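Local structure of periplasmic sugar-binding protein (Chloroflexus aurantiacus, 4RXU) at residues Ile248-Asp253 with Tyr272-Gln277; Gln292-Phe297 with Val340-Arg345. The protein binds beta-D-glucopyranose in the cleft between its two lobes and probably serves as the solute-binding component of an ABC-type sugar transporter. One frame throughout, in Å; residues are numbered along the deposited sequence.

How the contacts relate
Contact 1 comes first along the chain and closes before contact 2 begins; their centres lie about 9 Å apart, on the same side of the chain's centre. Contact 1 joins the ends of strands 246-249 and 269-274, neighbours in the four-stranded parallel sheet, with helix 253-264 between them. Contact 2 pairs strand 295-298 with the late part of strand 332-343, antiparallel, in the other, mixed sheet. The two touch directly: Thr295 OG1 lies 2.6 Å from Asp253 OD1, probably hydrogen-bonded, and Ser293 OG lies 2.9 Å from Val274 N. Contact 1 holds Asn252, which binds the glucose; contact 2 adjoins this part of the pocket, the side chain of Val340 lying about 9 Å from the sugar.

Contact 1 of 2, residues Ile248-Asp253 with Tyr272-Gln277; sequences ILAPND and YFVTGQ. With BGC (beta-D-glucopyranose), chain C.
Gln277 reaches Pro251 with its amide: NE2 donates to Pro251 O at 2.8 Å, nearly straight (168°), with the oxygen in the plane of the amide. Its CG sits between backbone N and carbonyl carbon (chi1 71°), which brings CG to 3.7 Å from Asn252 CB. The other amide atom, OE1, accepts from Lys298 NZ, which also bonds the sugar. Beside this group Asn252 ND2 donates to O4 of beta-D-glucopyranose at 2.9 Å, again nearly straight, while OD1 bonds to Thr255 OG1 and the side chain caps the start of helix 253-264. Asp253 N meets a lone pair of Gln277 O at 2.9 Å. The Asp253 carboxylate is held by OD1 to Thr295 OG1 and Gln292 NE2, and by OD2 to the backbone N of Glu280. An alanine in place of Gln277 removes both amide bonds and would probably leave Pro251 O to its other donor, Gln142, and Lys298 less firmly placed, with a gap beside Asn252 CB. Farther from the sugar, Thr275 OG1 donates to Ala250 O at 2.7 Å. Behind it the parallel strands pair, Ile248 N to Phe273 O and Thr275 N to Ile248 O. Ile248 CG2 and Ala250 CB both pack on Val274 CG2, the latter at 3.6 Å, against helix 253-264 of this beta-alpha-beta unit. Where regular pairing stops, side-chain-to-backbone bonds and one backbone bond tie the loops together; Thr255 holds Asn252 OD1, leaving ND2 directed at the sugar, and Gln277 probably acts from the second shell, positioning Pro251 and Lys298.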
ATOM      1  N   ILE A 248      16.100   4.911  -4.909  1.00  9.53           N
ATOM      2  CA  ILE A 248      15.243   5.186  -3.769  1.00  7.44           C
ATOM      3  C   ILE A 248      14.012   4.279  -3.807  1.00  6.55           C
ATOM      4  O   ILE A 248      13.209   4.324  -4.741  1.00  9.14           O
ATOM      5  CB  ILE A 248      14.751   6.635  -3.761  1.00  9.20           C
ATOM      6  CG1 ILE A 248      15.929   7.623  -3.809  1.00  9.87           C
ATOM      7  CG2 ILE A 248      13.838   6.887  -2.550  1.00 12.05           C
ATOM      8  CD1 ILE A 248      15.546   9.035  -4.188  1.00 11.66           C
ATOM      9  N   LEU A 249      13.904   3.430  -2.787  1.00  9.44           N
ATOM     10  CA  LEU A 249      12.726   2.565  -2.592  1.00  8.36           C
ATOM     11  C   LEU A 249      11.723   3.365  -1.777  1.00  8.35           C
ATOM     12  O   LEU A 249      11.767   3.336  -0.552  1.00  9.64           O
ATOM     13  CB  LEU A 249      13.091   1.274  -1.858  1.00 10.09           C
ATOM     14  CG  LEU A 249      11.879   0.337  -1.687  1.00  9.71           C
ATOM     15  CD1 LEU A 249      11.492  -0.338  -2.998  1.00 12.38           C
ATOM     16  CD2 LEU A 249      12.192  -0.688  -0.621  1.00 10.21           C
ATOM     17  N   ALA A 250      10.869   4.130  -2.446  1.00  9.13           N
ATOM     18  CA  ALA A 250       9.810   4.885  -1.739  1.00  7.71           C
ATOM     19  C   ALA A 250       8.561   4.014  -1.782  1.00  8.83           C
ATOM     20  O   ALA A 250       8.227   3.448  -2.832  1.00  9.29           O
ATOM     21  CB  ALA A 250       9.557   6.237  -2.405  1.00  9.01           C
ATOM     22  N   PRO A 251       7.830   3.907  -0.640  1.00  7.14           N
ATOM     23  CA  PRO A 251       6.814   2.847  -0.570  1.00  8.45           C
ATOM     24  C   PRO A 251       5.470   3.197  -1.196  1.00  8.52           C
ATOM     25  O   PRO A 251       4.744   2.309  -1.587  1.00  9.19           O
ATOM     26  CB  PRO A 251       6.683   2.599   0.943  1.00  7.21           C
ATOM     27  CG  PRO A 251       7.037   3.922   1.558  1.00  7.84           C
ATOM     28  CD  PRO A 251       8.138   4.465   0.687  1.00  7.96           C
ATOM     29  N   ASN A 252       5.133   4.486  -1.293  1.00  8.30           N
ATOM     30  CA  ASN A 252       3.919   4.852  -2.025  1.00  7.69           C
ATOM     31  C   ASN A 252       4.084   6.202  -2.681  1.00  9.37           C
ATOM     32  O   ASN A 252       5.127   6.817  -2.548  1.00  8.75           O
ATOM     33  CB  ASN A 252       2.650   4.781  -1.152  1.00  7.85           C
ATOM     34  CG  ASN A 252       2.484   5.966  -0.218  1.00  7.79           C
ATOM     35  OD1 ASN A 252       3.393   6.783  -0.015  1.00  9.10           O
ATOM     36  ND2 ASN A 252       1.307   6.040   0.407  1.00 10.10           N
ATOM     37  N   ASP A 253       3.047   6.681  -3.357  1.00  8.54           N
ATOM     38  CA  ASP A 253       3.164   7.916  -4.151  1.00  8.89           C
ATOM     39  C   ASP A 253       3.435   9.180  -3.352  1.00  7.88           C
ATOM     40  O   ASP A 253       4.368   9.930  -3.671  1.00  8.83           O
ATOM     41  CB  ASP A 253       1.937   8.092  -5.033  1.00  9.28           C
ATOM     42  CG  ASP A 253       1.999   7.220  -6.275  1.00  9.34           C
ATOM     43  OD1 ASP A 253       3.054   6.611  -6.543  1.00  9.36           O
ATOM     44  OD2 ASP A 253       0.998   7.190  -7.015  1.00 10.29           O
ATOM     45  N   TYR A 272      18.290  10.659  -9.664  1.00 11.34           N
ATOM     46  CA  TYR A 272      17.678   9.694  -8.766  1.00 11.99           C
ATOM     47  C   TYR A 272      16.593   8.922  -9.501  1.00 12.81           C
ATOM     48  O   TYR A 272      15.923   9.438 -10.423  1.00 13.29           O
ATOM     49  CB  TYR A 272      17.110  10.335  -7.494  1.00 12.14           C
ATOM     50  CG  TYR A 272      15.953  11.270  -7.736  1.00 11.12           C
ATOM     51  CD1 TYR A 272      14.648  10.794  -7.846  1.00 16.16           C
ATOM     52  CD2 TYR A 272      16.160  12.649  -7.816  1.00 12.84           C
ATOM     53  CE1 TYR A 272      13.587  11.662  -8.088  1.00 12.93           C
ATOM     54  CE2 TYR A 272      15.107  13.531  -8.049  1.00 13.42           C
ATOM     55  CZ  TYR A 272      13.830  13.040  -8.193  1.00 12.90           C
ATOM     56  OH  TYR A 272      12.804  13.930  -8.429  1.00 11.84           O
ATOM     57  N   PHE A 273      16.470   7.659  -9.095  1.00 13.54           N
ATOM     58  CA  PHE A 273      15.399   6.762  -9.489  1.00 10.87           C
ATOM     59  C   PHE A 273      14.550   6.508  -8.257  1.00  9.36           C
ATOM     60  O   PHE A 273      15.082   6.176  -7.201  1.00 12.71           O
ATOM     61  CB  PHE A 273      15.991   5.462 -10.030  1.00 11.79           C
ATOM     62  CG  PHE A 273      16.787   5.652 -11.282  1.00 13.13           C
ATOM     63  CD1 PHE A 273      18.143   5.965 -11.228  1.00 14.86           C
ATOM     64  CD2 PHE A 273      16.174   5.538 -12.511  1.00 14.71           C
ATOM     65  CE1 PHE A 273      18.866   6.148 -12.391  1.00 17.33           C
ATOM     66  CE2 PHE A 273      16.893   5.722 -13.674  1.00 19.50           C
ATOM     67  CZ  PHE A 273      18.238   6.030 -13.611  1.00 17.37           C
ATOM     68  N   VAL A 274      13.243   6.725  -8.347  1.00  9.30           N
ATOM     69  CA  VAL A 274      12.374   6.597  -7.180  1.00  8.02           C
ATOM     70  C   VAL A 274      11.078   5.887  -7.552  1.00  7.84           C
ATOM     71  O   VAL A 274      10.467   6.128  -8.607  1.00  9.22           O
ATOM     72  CB  VAL A 274      12.040   7.953  -6.507  1.00  8.87           C
ATOM     73  CG1 VAL A 274      11.243   8.874  -7.428  1.00 11.90           C
ATOM     74  CG2 VAL A 274      11.334   7.719  -5.179  1.00  8.89           C
ATOM     75  N   THR A 275      10.654   5.022  -6.637  1.00  9.04           N
ATOM     76  CA  THR A 275       9.493   4.168  -6.805  1.00  8.48           C
ATOM     77  C   THR A 275       8.274   4.776  -6.134  1.00  6.41           C
ATOM     78  O   THR A 275       8.358   5.831  -5.535  1.00 10.31           O
ATOM     79  CB  THR A 275       9.770   2.762  -6.234  1.00  8.30           C
ATOM     80  OG1 THR A 275       9.988   2.846  -4.827  1.00  9.23           O
ATOM     81  CG2 THR A 275      10.952   2.149  -6.900  1.00  9.32           C
ATOM     82  N   GLY A 276       7.135   4.104  -6.273  1.00  7.02           N
ATOM     83  CA  GLY A 276       5.896   4.509  -5.601  1.00  7.21           C
ATOM     84  C   GLY A 276       4.782   3.513  -5.855  1.00  6.87           C
ATOM     85  O   GLY A 276       5.001   2.450  -6.410  1.00  8.32           O
ATOM     86  N   GLN A 277       3.589   3.843  -5.381  1.00  8.14           N
ATOM     87  CA  GLN A 277       2.396   3.081  -5.712  1.00  7.24           C
ATOM     88  C   GLN A 277       1.152   3.899  -5.413  1.00  7.05           C
ATOM     89  O   GLN A 277       1.203   4.813  -4.601  1.00  7.24           O
ATOM     90  CB  GLN A 277       2.304   1.762  -4.933  1.00  8.83           C
ATOM     91  CG  GLN A 277       1.996   1.926  -3.458  1.00 10.87           C
ATOM     92  CD  GLN A 277       1.870   0.590  -2.765  1.00  8.83           C
ATOM     93  OE1 GLN A 277       0.982  -0.207  -3.076  1.00  8.64           O
ATOM     94  NE2 GLN A 277       2.767   0.330  -1.831  1.00  9.62           N
TER
HETATM   95  C2  BGC C 402      -2.211   0.620   0.883  1.00 11.07           C
HETATM   96  C3  BGC C 402      -1.463   1.568  -0.032  1.00 13.47           C
HETATM   97  C4  BGC C 402      -1.412   2.947   0.609  1.00 13.58           C
HETATM   98  C5  BGC C 402      -0.873   2.873   2.038  1.00 13.95           C
HETATM   99  C6  BGC C 402      -0.952   4.187   2.783  1.00 14.91           C
HETATM  100  C1  BGC C 402      -1.407   0.627   2.172  1.00 14.99           C
HETATM  101  O1  BGC C 402      -1.808  -0.371   3.065  1.00 14.97           O
HETATM  102  O2  BGC C 402      -2.258  -0.680   0.285  1.00 11.61           O
HETATM  103  O3  BGC C 402      -2.147   1.607  -1.281  1.00 11.14           O
HETATM  104  O4  BGC C 402      -0.483   3.760  -0.134  1.00 11.98           O
HETATM  105  O5  BGC C 402      -1.583   1.904   2.785  1.00 12.53           O
HETATM  106  O6  BGC C 402      -2.254   4.773   2.694  1.00 11.95           O

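Contact 2 of 2, residues Gln292-Phe297 with Val340-Arg345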
ATOM      1  N   GLN A 292       9.310  11.612 -10.765  1.00  8.90           N
ATOM      2  CA  GLN A 292       9.153  10.327 -10.105  1.00  9.57           C
ATOM      3  C   GLN A 292       9.284   9.299 -11.209  1.00 10.51           C
ATOM      4  O   GLN A 292       8.824   9.518 -12.309  1.00 10.49           O
ATOM      5  CB  GLN A 292       7.784  10.245  -9.435  1.00 10.53           C
ATOM      6  CG  GLN A 292       7.424   8.875  -8.855  1.00  9.29           C
ATOM      7  CD  GLN A 292       6.116   8.871  -8.060  1.00  8.73           C
ATOM      8  OE1 GLN A 292       5.687   9.896  -7.497  1.00  9.58           O
ATOM      9  NE2 GLN A 292       5.519   7.684  -7.934  1.00  8.68           N
ATOM     10  N   SER A 293       9.930   8.184 -10.936  1.00  9.21           N
ATOM     11  CA  SER A 293      10.289   7.243 -12.003  1.00  9.60           C
ATOM     12  C   SER A 293       9.163   6.300 -12.389  1.00 11.61           C
ATOM     13  O   SER A 293       8.957   5.973 -13.552  1.00 11.20           O
ATOM     14  CB  SER A 293      11.527   6.411 -11.600  1.00 11.16           C
ATOM     15  OG  SER A 293      12.556   7.242 -11.138  1.00 11.36           O
ATOM     16  N   MET A 294       8.440   5.834 -11.386  1.00  9.29           N
ATOM     17  CA  MET A 294       7.391   4.860 -11.599  1.00 10.44           C
ATOM     18  C   MET A 294       6.418   4.860 -10.466  1.00  7.45           C
ATOM     19  O   MET A 294       6.712   5.329  -9.379  1.00  9.04           O
ATOM     20  CB  MET A 294       7.949   3.440 -11.740  1.00 10.49           C
ATOM     21  CG  MET A 294       8.599   2.883 -10.473  1.00 11.18           C
ATOM     22  SD  MET A 294       7.476   2.002  -9.275  1.00  4.79           S
ATOM     23  CE  MET A 294       7.721   0.313  -9.865  1.00 11.45           C
ATOM     24  N   THR A 295       5.248   4.298 -10.747  1.00  7.13           N
ATOM     25  CA  THR A 295       4.299   3.961  -9.706  1.00  8.71           C
ATOM     26  C   THR A 295       3.715   2.578 -10.013  1.00  7.93           C
ATOM     27  O   THR A 295       3.529   2.198 -11.165  1.00 11.04           O
ATOM     28  CB  THR A 295       3.163   5.016  -9.547  1.00  8.91           C
ATOM     29  OG1 THR A 295       2.417   4.776  -8.342  1.00  8.17           O
ATOM     30  CG2 THR A 295       2.217   5.003 -10.749  1.00  8.89           C
ATOM     31  N   VAL A 296       3.409   1.836  -8.963  1.00  7.86           N
ATOM     32  CA  VAL A 296       2.678   0.589  -9.090  1.00  9.00           C
ATOM     33  C   VAL A 296       1.179   0.907  -9.063  1.00  8.08           C
ATOM     34  O   VAL A 296       0.650   1.430  -8.080  1.00  9.09           O
ATOM     35  CB  VAL A 296       3.066  -0.477  -8.050  1.00  9.78           C
ATOM     36  CG1 VAL A 296       2.212  -1.712  -8.263  1.00  9.59           C
ATOM     37  CG2 VAL A 296       4.548  -0.831  -8.179  1.00 10.48           C
ATOM     38  N   PHE A 297       0.511   0.617 -10.179  1.00  8.68           N
ATOM     39  CA  PHE A 297      -0.915   0.888 -10.338  1.00  7.90           C
ATOM     40  C   PHE A 297      -1.691  -0.278  -9.764  1.00  6.99           C
ATOM     41  O   PHE A 297      -1.492  -1.411 -10.169  1.00  9.08           O
ATOM     42  CB  PHE A 297      -1.249   1.046 -11.826  1.00  9.61           C
ATOM     43  CG  PHE A 297      -2.726   1.074 -12.147  1.00  8.67           C
ATOM     44  CD1 PHE A 297      -3.588   1.926 -11.459  1.00  7.72           C
ATOM     45  CD2 PHE A 297      -3.258   0.254 -13.134  1.00 10.00           C
ATOM     46  CE1 PHE A 297      -4.935   1.953 -11.760  1.00  9.73           C
ATOM     47  CE2 PHE A 297      -4.615   0.289 -13.437  1.00  9.86           C
ATOM     48  CZ  PHE A 297      -5.447   1.129 -12.737  1.00  9.46           C
ATOM     49  N   VAL A 340      -1.255  -6.176  -9.841  1.00 10.64           N
ATOM     50  CA  VAL A 340      -0.701  -4.827  -9.832  1.00  9.13           C
ATOM     51  C   VAL A 340       0.264  -4.651 -11.018  1.00  9.22           C
ATOM     52  O   VAL A 340       0.866  -5.625 -11.487  1.00 10.30           O
ATOM     53  CB  VAL A 340      -0.015  -4.490  -8.484  1.00  9.16           C
ATOM     54  CG1 VAL A 340      -0.994  -4.700  -7.340  1.00  9.12           C
ATOM     55  CG2 VAL A 340       1.278  -5.290  -8.274  1.00  9.87           C
ATOM     56  N   VAL A 341       0.392  -3.409 -11.495  1.00  9.66           N
ATOM     57  CA  VAL A 341       1.099  -3.138 -12.753  1.00  9.59           C
ATOM     58  C   VAL A 341       2.029  -1.961 -12.610  1.00  7.38           C
ATOM     59  O   VAL A 341       1.649  -0.907 -12.103  1.00 10.36           O
ATOM     60  CB  VAL A 341       0.072  -2.837 -13.889  1.00 12.80           C
ATOM     61  CG1 VAL A 341       0.738  -2.427 -15.190  1.00 15.22           C
ATOM     62  CG2 VAL A 341      -0.777  -4.065 -14.114  1.00 16.29           C
ATOM     63  N   THR A 342       3.254  -2.125 -13.073  1.00  8.81           N
ATOM     64  CA  THR A 342       4.183  -1.020 -13.058  1.00  9.28           C
ATOM     65  C   THR A 342       3.867   0.012 -14.144  1.00  9.19           C
ATOM     66  O   THR A 342       3.735  -0.317 -15.315  1.00 10.61           O
ATOM     67  CB  THR A 342       5.620  -1.498 -13.236  1.00  9.74           C
ATOM     68  OG1 THR A 342       6.027  -2.170 -12.045  1.00 11.96           O
ATOM     69  CG2 THR A 342       6.568  -0.315 -13.493  1.00 11.49           C
ATOM     70  N   VAL A 343       3.774   1.261 -13.706  1.00  8.91           N
ATOM     71  CA  VAL A 343       3.516   2.380 -14.599  1.00  9.13           C
ATOM     72  C   VAL A 343       4.684   3.354 -14.610  1.00  8.98           C
ATOM     73  O   VAL A 343       5.115   3.863 -13.567  1.00 10.12           O
ATOM     74  CB  VAL A 343       2.191   3.071 -14.257  1.00 11.44           C
ATOM     75  CG1 VAL A 343       2.017   4.318 -15.117  1.00 10.78           C
ATOM     76  CG2 VAL A 343       1.065   2.066 -14.472  1.00 13.74           C
ATOM     77  N   THR A 344       5.150   3.623 -15.824  1.00  9.80           N
ATOM     78  CA  THR A 344       6.185   4.598 -16.079  1.00 11.29           C
ATOM     79  C   THR A 344       5.670   5.496 -17.194  1.00 12.21           C
ATOM     80  O   THR A 344       4.556   5.324 -17.668  1.00 11.36           O
ATOM     81  CB  THR A 344       7.454   3.901 -16.581  1.00 12.52           C
ATOM     82  OG1 THR A 344       7.198   3.282 -17.860  1.00 14.70           O
ATOM     83  CG2 THR A 344       7.893   2.858 -15.588  1.00 13.30           C
ATOM     84  N   ARG A 345       6.489   6.436 -17.635  1.00 12.66           N
ATOM     85  CA  ARG A 345       6.121   7.251 -18.806  1.00 17.35           C
ATOM     86  C   ARG A 345       5.729   6.433 -20.035  1.00 16.17           C
ATOM     87  O   ARG A 345       4.877   6.844 -20.828  1.00 23.44           O
ATOM     88  CB  ARG A 345       7.278   8.106 -19.213  1.00 17.67           C
ATOM     89  CG  ARG A 345       7.488   9.271 -18.313  1.00 19.03           C
ATOM     90  CD  ARG A 345       8.859   9.823 -18.615  1.00 30.26           C
ATOM     91  NE  ARG A 345       8.921  11.250 -18.387  1.00 23.43           N
ATOM     92  CZ  ARG A 345       9.931  11.996 -18.808  1.00 53.69           C
ATOM     93  NH1 ARG A 345      10.925  11.425 -19.462  1.00 32.63           N
ATOM     94  NH2 ARG A 345       9.946  13.299 -18.568  1.00 28.32           N
TER
HETATM   95  O   HOH W   1       8.961   7.111 -16.050  1.00 16.41           O
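Thr295 and Val343 form a hydrogen-bonded pair of an antiparallel two-strand pairing, part of the mixed sheet, where strand 295-298 runs against strand 332-343. Thr295 N to Val343 O is 2.9 Å and Val343 N to Thr295 O is 2.7 Å; Phe297 and Val341 repeat the pattern. On the face of Thr295, Phe297 and Val343 the packing is close: Val343 CG2 touches Phe297 CB at 3.7 Å, and Thr295 CG2 lies alongside Val343, pointing the same way. Phe297 CG is anti to the backbone N (chi1 169°), and its side chain meets Leu352 of helix 348-354, which also covers Val343. Val341, on this same face, is open to solvent. On the face of Val296 and Thr342, Val296 CG1 meets Val340 CB at 3.6 Å, and Met294, bent at chi2 and chi3, crosses Thr342 at about a right angle, bringing CE to 3.7 Å from OG1. That hydroxyl is bonded to Gln141 of helix 135-148. Regular pairing gives way toward Ser293 and Arg345, where the chains are more open to solvent. Thr344 CG2 still approaches Met294 CB, but a water now bridges the two segments, donating to Ser293 O at 2.7 Å and accepting from Arg345 N at 3.0 Å.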